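PDB 2RA8: WGR domain-containing protein, which is of unknown function but joins an N-terminal WGR domain to a leucine-rich-repeat domain. Local coordinates for residues Lys178-Asn183 with Glu199-Gly204; Gly203-Ser208 with Leu224-Gly229. All coordinates share one frame; numbering follows the deposited sequence.

In the fold
Both interactions lie at the parallel sheet of the leucine-rich-repeat domain, with centres about 6 Å apart. Interaction 1 comes first along the chain, pairing strand 176-180 with strand 197-201; interaction 2 begins where it ends, sharing Gly203 and Gly204, and runs from the loop ahead of helix 207-215 to the end of strand 223-227. The three strands are consecutive in the sheet. Strand 197-201 is also bonded to strand 223-227, probably through Ile200 N to Val225 O and Tyr227 N to Ile200 O. Together the contacts link these strands, first by strand pairing and then through the turn leading into helix 207-215.

Interaction 1 of 2, residues Lys178-Asn183 with Glu199-Gly204; sequences KIKGTN and EIISGG
Ile179 and Ile201 meet through their backbones at the centre of a parallel strand pair. Ile201 N donates to Ile179 O over 2.8 Å in a nearly straight bond (172°), while Ile179 N gives its hydrogen to Glu199 O and Gly181 N, just past the strand, to Ile201 O. CA-H...O contacts fill in between, among them Ile200 CA to Ile179 O. The side chains of Ile179 and Ile200 share the buried face; Ile200 CG2 lies 3.7 Å from Thr182 CG2, and branched apolar residues suit this extended, enclosed backbone. Such in-register neighbours, laid side by side, build the continuous parallel sheet of a leucine-rich-repeat domain.

The other face is looser and partly exposed, which suits long, charged-ended chains. Lys178 and Glu199 run side by side, but NZ of Lys178 stays 4.4 Å from OE1 of Glu199, too far for a salt bridge. Lys178 also makes a cation-pi contact with Phe145. Its extended chain slants across Ile201, whose CD1 is 3.9 Å from Lys178 CE, and Lys180 CG lies 4.1 Å from Ile201 CB.

Gly181 has a positive phi of 103°, where a beta carbon would press on the preceding carbonyl oxygen. Beyond the strands the two turns are joined through side-chain hydroxyls. Thr182 OG1 sits between the backbone N and the carbonyl carbon (chi1 52°), where it shares a short 2.6 Å hydrogen bond with Ser202 OG. Ser202 OG also accepts from Gly204 N, forming an ST turn, and a water accepts from Gly203 N and hydrogen-bonds to Thr182 OG1.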
loop_
_atom_site.group_PDB
_atom_site.type_symbol
_atom_site.label_atom_id
_atom_site.label_comp_id
_atom_site.label_asym_id
_atom_site.label_seq_id
_atom_site.Cartn_x
_atom_site.Cartn_y
_atom_site.Cartn_z
ATOM N N LYS A 178 15.322 6.972 12.040
ATOM C CA LYS A 178 13.896 6.743 11.896
ATOM C C LYS A 178 13.570 5.564 12.774
ATOM O O LYS A 178 14.216 4.515 12.679
ATOM C CB LYS A 178 13.588 6.429 10.440
ATOM C CG LYS A 178 12.128 6.241 10.090
ATOM C CD LYS A 178 12.024 6.116 8.576
ATOM C CE LYS A 178 10.618 5.843 8.107
ATOM N NZ LYS A 178 10.628 5.765 6.617
ATOM N N ILE A 179 12.577 5.744 13.642
ATOM C CA ILE A 179 12.147 4.714 14.582
ATOM C C ILE A 179 10.632 4.555 14.524
ATOM O O ILE A 179 9.893 5.539 14.525
ATOM C CB ILE A 179 12.524 5.100 16.028
ATOM C CG1 ILE A 179 14.032 5.411 16.133
ATOM C CG2 ILE A 179 12.162 3.970 16.980
ATOM C CD1 ILE A 179 14.382 6.148 17.427
ATOM N N LYS A 180 10.169 3.311 14.487
ATOM C CA LYS A 180 8.739 3.022 14.440
ATOM C C LYS A 180 8.421 2.136 15.619
ATOM O O LYS A 180 9.049 1.099 15.785
ATOM C CB LYS A 180 8.383 2.304 13.131
ATOM C CG LYS A 180 6.915 1.910 13.002
ATOM C CD LYS A 180 6.644 1.312 11.620
ATOM C CE LYS A 180 5.207 0.815 11.517
ATOM N NZ LYS A 180 4.858 0.394 10.136
ATOM N N GLY A 181 7.440 2.541 16.433
ATOM C CA GLY A 181 7.074 1.781 17.621
ATOM C C GLY A 181 7.683 2.529 18.794
ATOM O O GLY A 181 8.864 2.874 18.750
ATOM N N THR A 182 6.907 2.788 19.842
ATOM C CA THR A 182 7.443 3.551 20.967
ATOM C C THR A 182 7.284 2.987 22.364
ATOM O O THR A 182 7.680 3.630 23.341
ATOM C CB THR A 182 6.867 4.974 20.951
ATOM O OG1 THR A 182 5.439 4.903 20.861
ATOM C CG2 THR A 182 7.407 5.755 19.755
ATOM N N ASN A 183 6.702 1.798 22.488
ATOM C CA ASN A 183 6.541 1.182 23.807
ATOM C C ASN A 183 7.895 0.975 24.476
ATOM O O ASN A 183 8.743 0.242 23.964
ATOM C CB ASN A 183 5.845 -0.186 23.694
ATOM C CG ASN A 183 4.377 -0.077 23.303
ATOM O OD1 ASN A 183 3.709 -1.093 23.079
ATOM N ND2 ASN A 183 3.865 1.148 23.229
ATOM N N GLU A 199 12.924 11.055 12.856
ATOM C CA GLU A 199 11.497 10.833 12.676
ATOM C C GLU A 199 11.082 9.667 13.513
ATOM O O GLU A 199 11.698 8.604 13.460
ATOM C CB GLU A 199 11.153 10.540 11.209
ATOM C CG GLU A 199 9.740 9.949 11.006
ATOM C CD GLU A 199 9.321 9.910 9.535
ATOM O OE1 GLU A 199 10.187 9.661 8.669
ATOM O OE2 GLU A 199 8.125 10.118 9.251
ATOM N N ILE A 200 10.041 9.861 14.313
ATOM C CA ILE A 200 9.548 8.795 15.160
ATOM C C ILE A 200 8.092 8.548 14.834
ATOM O O ILE A 200 7.263 9.456 14.897
ATOM C CB ILE A 200 9.726 9.148 16.653
ATOM C CG1 ILE A 200 11.215 9.410 16.955
ATOM C CG2 ILE A 200 9.201 8.014 17.516
ATOM C CD1 ILE A 200 11.500 9.819 18.393
ATOM N N ILE A 201 7.793 7.314 14.451
ATOM C CA ILE A 201 6.439 6.893 14.097
ATOM C C ILE A 201 5.886 6.168 15.297
ATOM O O ILE A 201 6.473 5.185 15.769
ATOM C CB ILE A 201 6.476 5.960 12.868
ATOM C CG1 ILE A 201 7.118 6.706 11.693
ATOM C CG2 ILE A 201 5.067 5.523 12.479
ATOM C CD1 ILE A 201 7.555 5.795 10.555
ATOM N N SER A 202 4.720 6.536 15.743
ATOM C CA SER A 202 4.184 6.049 17.015
ATOM C C SER A 202 2.693 5.964 16.905
ATOM O O SER A 202 2.048 6.852 16.255
ATOM C CB SER A 202 4.504 7.052 18.092
ATOM O OG SER A 202 4.138 6.631 19.360
ATOM N N GLY A 203 2.106 5.007 17.661
ATOM C CA GLY A 203 0.613 4.984 17.847
ATOM C C GLY A 203 0.182 5.769 19.093
ATOM O O GLY A 203 -0.968 6.044 19.311
ATOM N N GLY A 204 1.141 6.237 19.873
ATOM C CA GLY A 204 0.828 7.156 20.909
ATOM C C GLY A 204 2.160 7.550 21.526
ATOM O O GLY A 204 2.770 6.789 22.266
HETATM O O HOH W 1 3.625 2.919 19.020
#

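Interaction 2 of 2, residues Gly203-Ser208 with Leu224-Gly229; sequences GGLPDS and LVLYVG
Leu205 is joined to Val228 by the one hydrogen bond of this contact: its backbone N donates to Val228 O over 2.7 Å. The bond bends moderately, with 152° at the hydrogen, and the donor is tilted out of the carbonyl plane. Just before it, Gly204 and Gly229 form a single backbone bridge, their CA atoms only 3.8 Å apart. Two CA-H...O contacts lie beside it, Gly204 CA to Val228 O and Gly229 CA to Gly203 O at 3.3 Å.

Gly229 suits this close approach: its phi is positive, and a beta carbon would overlap the Gly203-Gly204 peptide. Only at Gly229 does the contact leave no room for one; on Gly203 or Gly204 a beta carbon would point away from the other segment.

The leucine supplies the apolar part. Leu205 CB sits 3.2 Å from Tyr227 O, a carbonyl oxygen buried here with no partner in the model. CG lies anti to the backbone N (chi1 -177°), and beyond it Leu205 CD2 reaches 4.2 Å from Leu226 CB. A branched apolar side chain suits a place where it also touches Ile200, Val210 and Phe242.

Farther out, Gly203 makes a backbone bond with Val230, while Pro206 takes the N-cap position of helix 207-215 and Asp207 N, at the first turn, donates to Asp236 OD2. The contact ties the loop between strand 197-201 and helix 207-215 to the end region of strand 223-227, within one beta-alpha-beta unit: Leu226 packs on Ile213 of the helix, and Val228 and Tyr227 touch Ile259 and Val260 of strand 256-260.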
loop_
_atom_site.group_PDB
_atom_site.type_symbol
_atom_site.label_atom_id
_atom_site.label_comp_id
_atom_site.label_asym_id
_atom_site.label_seq_id
_atom_site.Cartn_x
_atom_site.Cartn_y
_atom_site.Cartn_z
ATOM N N GLY A 203 2.106 5.007 17.661
ATOM C CA GLY A 203 0.613 4.984 17.847
ATOM C C GLY A 203 0.182 5.769 19.093
ATOM O O GLY A 203 -0.968 6.044 19.311
ATOM N N GLY A 204 1.141 6.237 19.873
ATOM C CA GLY A 204 0.828 7.156 20.909
ATOM C C GLY A 204 2.160 7.550 21.526
ATOM O O GLY A 204 2.770 6.789 22.266
ATOM N N LEU A 205 2.531 8.786 21.367
ATOM C CA LEU A 205 3.939 9.095 21.688
ATOM C C LEU A 205 4.053 9.482 23.173
ATOM O O LEU A 205 3.455 10.474 23.609
ATOM C CB LEU A 205 4.532 10.157 20.754
ATOM C CG LEU A 205 6.042 10.518 20.951
ATOM C CD1 LEU A 205 7.016 9.664 20.083
ATOM C CD2 LEU A 205 6.141 12.058 20.478
ATOM N N PRO A 206 4.870 8.653 23.953
ATOM C CA PRO A 206 5.008 8.929 25.388
ATOM C C PRO A 206 5.761 10.215 25.660
ATOM O O PRO A 206 6.569 10.653 24.843
ATOM C CB PRO A 206 5.778 7.710 25.906
ATOM C CG PRO A 206 5.408 6.630 24.946
ATOM C CD PRO A 206 5.459 7.346 23.618
ATOM N N ASP A 207 5.500 10.833 26.808
ATOM C CA ASP A 207 6.185 12.064 27.182
ATOM C C ASP A 207 7.663 11.805 27.388
ATOM O O ASP A 207 8.488 12.704 27.234
ATOM C CB ASP A 207 5.580 12.646 28.470
ATOM C CG ASP A 207 4.326 13.475 28.210
ATOM O OD1 ASP A 207 3.603 13.789 29.180
ATOM O OD2 ASP A 207 4.070 13.821 27.037
ATOM N N SER A 208 8.010 10.567 27.730
ATOM C CA SER A 208 9.409 10.206 27.949
ATOM C C SER A 208 10.224 10.421 26.700
ATOM O O SER A 208 11.363 10.881 26.762
ATOM C CB SER A 208 9.525 8.749 28.400
ATOM O OG SER A 208 8.752 7.893 27.579
ATOM N N LEU A 224 12.651 17.058 11.790
ATOM C CA LEU A 224 12.094 16.425 12.979
ATOM C C LEU A 224 10.648 16.153 12.732
ATOM O O LEU A 224 9.868 17.073 12.524
ATOM C CB LEU A 224 12.216 17.329 14.211
ATOM C CG LEU A 224 11.480 16.869 15.484
ATOM C CD1 LEU A 224 11.989 15.500 15.945
ATOM C CD2 LEU A 224 11.686 17.904 16.592
ATOM N N VAL A 225 10.286 14.881 12.734
ATOM C CA VAL A 225 8.908 14.476 12.524
ATOM C C VAL A 225 8.529 13.530 13.627
ATOM O O VAL A 225 9.182 12.506 13.837
ATOM C CB VAL A 225 8.721 13.778 11.165
ATOM C CG1 VAL A 225 7.315 13.180 11.070
ATOM C CG2 VAL A 225 8.911 14.788 10.041
ATOM N N LEU A 226 7.471 13.884 14.352
ATOM C CA LEU A 226 6.991 13.073 15.459
ATOM C C LEU A 226 5.530 12.764 15.309
ATOM O O LEU A 226 4.716 13.672 15.120
ATOM C CB LEU A 226 7.182 13.811 16.793
ATOM C CG LEU A 226 8.596 14.236 17.216
ATOM C CD1 LEU A 226 8.509 15.079 18.485
ATOM C CD2 LEU A 226 9.476 13.006 17.436
ATOM N N TYR A 227 5.186 11.483 15.374
ATOM C CA TYR A 227 3.783 11.065 15.302
ATOM C C TYR A 227 3.236 11.121 16.724
ATOM O O TYR A 227 3.793 10.499 17.635
ATOM C CB TYR A 227 3.668 9.624 14.761
ATOM C CG TYR A 227 3.776 9.512 13.256
ATOM C CD1 TYR A 227 4.887 10.014 12.574
ATOM C CD2 TYR A 227 2.758 8.914 12.513
ATOM C CE1 TYR A 227 4.977 9.931 11.186
ATOM C CE2 TYR A 227 2.835 8.819 11.129
ATOM C CZ TYR A 227 3.943 9.333 10.477
ATOM O OH TYR A 227 4.002 9.276 9.110
ATOM N N VAL A 228 2.155 11.873 16.924
ATOM C CA VAL A 228 1.553 12.009 18.248
ATOM C C VAL A 228 0.794 10.775 18.669
ATOM O O VAL A 228 0.961 10.278 19.786
ATOM C CB VAL A 228 0.580 13.207 18.301
ATOM C CG1 VAL A 228 -0.007 13.340 19.710
ATOM C CG2 VAL A 228 1.307 14.483 17.908
ATOM N N GLY A 229 -0.056 10.273 17.782
ATOM C CA GLY A 229 -0.830 9.091 18.110
ATOM C C GLY A 229 -1.917 9.421 19.120
ATOM O O GLY A 229 -2.177 10.591 19.390
#